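Local coordinates for protein phosphoribosylaminoimidazole carboxylase (Treponema denticola, PDB 5C5D) that catalyses the reversible carboxylation of 5-aminoimidazole ribonucleotide (AIR) with CO2 to give 4-carboxy-5-aminoimidazole ribonucleotide (CAIR) in purine biosynthesis, at residues R68-A71 with L72-F75. The protein carries 1 engineered substitution. Sequence-based numbering, arbitrary orientation.
Sequences RSNA and LSGF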
ATOM      1  N   ARG D  68      16.917  -0.186   6.411  1.00 19.24           N
ATOM      2  CA  ARG D  68      16.649  -0.934   5.201  1.00 19.50           C
ATOM      3  C   ARG D  68      16.133  -2.286   5.580  1.00 20.99           C
ATOM      4  O   ARG D  68      15.340  -2.374   6.514  1.00 20.30           O
ATOM      5  CB  ARG D  68      17.895  -0.971   4.331  1.00 20.29           C
ATOM      6  CG  ARG D  68      18.273   0.430   3.958  1.00 27.09           C
ATOM      7  CD  ARG D  68      19.380   0.472   2.926  1.00 32.74           C
ATOM      8  NE  ARG D  68      19.493   1.824   2.408  1.00 41.09           N
ATOM      9  CZ  ARG D  68      20.234   2.175   1.367  1.00 50.34           C
ATOM     10  NH1 ARG D  68      20.950   1.267   0.720  1.00 53.00           N
ATOM     11  NH2 ARG D  68      20.254   3.443   0.978  1.00 53.68           N
ATOM     12  N   SER D  69      16.516  -3.336   4.873  1.00 19.11           N
ATOM     13  CA  SER D  69      16.092  -4.669   5.256  1.00 16.99           C
ATOM     14  C   SER D  69      16.839  -5.109   6.511  1.00 21.85           C
ATOM     15  O   SER D  69      18.060  -5.303   6.499  1.00 23.25           O
ATOM     16  CB  SER D  69      16.329  -5.642   4.115  1.00 20.00           C
ATOM     17  OG  SER D  69      15.920  -6.951   4.469  1.00 20.76           O
ATOM     18  N   ASN D  70      16.099  -5.237   7.599  1.00 17.95           N
ATOM     19  CA  ASN D  70      16.694  -5.553   8.884  1.00 19.40           C
ATOM     20  C   ASN D  70      16.972  -7.039   9.049  1.00 19.87           C
ATOM     21  O   ASN D  70      16.060  -7.818   9.353  1.00 20.36           O
ATOM     22  CB  ASN D  70      15.779  -5.083   9.993  1.00 19.34           C
ATOM     23  CG  ASN D  70      16.284  -5.457  11.387  1.00 19.56           C
ATOM     24  OD1 ASN D  70      17.407  -5.938  11.571  1.00 20.15           O
ATOM     25  ND2 ASN D  70      15.444  -5.211  12.379  1.00 17.22           N
ATOM     26  N   ALA D  71      18.223  -7.422   8.840  1.00 17.91           N
ATOM     27  CA  ALA D  71      18.671  -8.789   9.104  1.00 19.82           C
ATOM     28  C   ALA D  71      19.343  -8.891  10.470  1.00 19.42           C
ATOM     29  O   ALA D  71      19.488  -9.987  11.002  1.00 20.57           O
ATOM     30  CB  ALA D  71      19.632  -9.247   8.034  1.00 25.29           C
ATOM     31  N   LEU D  72      19.741  -7.770  11.056  1.00 17.56           N
ATOM     32  CA  LEU D  72      20.477  -7.809  12.339  1.00 19.45           C
ATOM     33  C   LEU D  72      19.638  -8.340  13.485  1.00 18.56           C
ATOM     34  O   LEU D  72      20.122  -9.134  14.287  1.00 19.10           O
ATOM     35  CB  LEU D  72      20.977  -6.416  12.691  1.00 19.43           C
ATOM     36  CG  LEU D  72      21.838  -6.297  13.943  1.00 20.70           C
ATOM     37  CD1 LEU D  72      23.142  -7.039  13.816  1.00 21.04           C
ATOM     38  CD2 LEU D  72      22.114  -4.827  14.211  1.00 23.30           C
ATOM     39  N   SER D  73      18.386  -7.915  13.574  1.00 17.76           N
ATOM     40  CA  SER D  73      17.601  -8.273  14.740  1.00 14.92           C
ATOM     41  C   SER D  73      17.414  -9.804  14.808  1.00 17.99           C
ATOM     42  O   SER D  73      17.602 -10.400  15.865  1.00 19.17           O
ATOM     43  CB  SER D  73      16.259  -7.547  14.766  1.00 18.07           C
ATOM     44  OG  SER D  73      16.462  -6.135  14.862  1.00 17.22           O
ATOM     45  N   GLY D  74      17.075 -10.449  13.694  1.00 17.05           N
ATOM     46  CA  GLY D  74      16.943 -11.895  13.689  1.00 18.52           C
ATOM     47  C   GLY D  74      18.250 -12.626  13.929  1.00 19.62           C
ATOM     48  O   GLY D  74      18.257 -13.679  14.558  1.00 20.05           O
ATOM     49  N   PHE D  75      19.348 -12.099  13.402  1.00 19.86           N
ATOM     50  CA  PHE D  75      20.660 -12.711  13.576  1.00 19.28           C
ATOM     51  C   PHE D  75      21.043 -12.758  15.031  1.00 21.14           C
ATOM     52  O   PHE D  75      21.435 -13.791  15.556  1.00 21.52           O
ATOM     53  CB  PHE D  75      21.671 -11.917  12.783  1.00 20.59           C
ATOM     54  CG  PHE D  75      23.056 -12.466  12.841  1.00 31.97           C
ATOM     55  CD1 PHE D  75      23.413 -13.541  12.053  1.00 41.74           C
ATOM     56  CD2 PHE D  75      24.000 -11.908  13.674  1.00 34.54           C
ATOM     57  CE1 PHE D  75      24.699 -14.054  12.099  1.00 45.88           C
ATOM     58  CE2 PHE D  75      25.300 -12.419  13.722  1.00 41.17           C
ATOM     59  CZ  PHE D  75      25.639 -13.484  12.932  1.00 43.76           C
TER
HETATM   60  O   HOH W   1      15.784  -9.214  11.591  1.00 22.62           O
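Asn70 makes the N-terminal capping bond of helix 72-79, its side chain bonded twice to Ser73, at the point where the loop after strand 60-65 of the parallel sheet turns into the helix. From CB of Asn70 the chain runs to CG, which lies anti to the backbone N (chi1 176°) and so brings the carboxamide up to the backbone N and OG of Ser73. From CG the carboxamide splits its two jobs. OD1 accepts from the backbone N of Ser73 at 3.0 Å, an almost straight bond. The donor nevertheless sits 24° from the carbonyl plane. ND2 donates to OG of Ser73 over 2.8 Å, nearly in the amide plane. Two bonds to one residue hold the amide's rotation, and ND2 also reaches Ser102 OG. Ser73 OG in turn bonds Thr64 OG1 on strand 60-65, tying cap to sheet. Ser69, which binds substrate, immediately precedes the capping residue. Next along the chain, Ala71 O accepts from Phe75 N at 3.2 Å, a helical i to i+4 bond. One water bridges the preceding i to i+4 pair, donating to Asn70 O at 2.7 Å and accepting from Gly74 N at 2.8 Å.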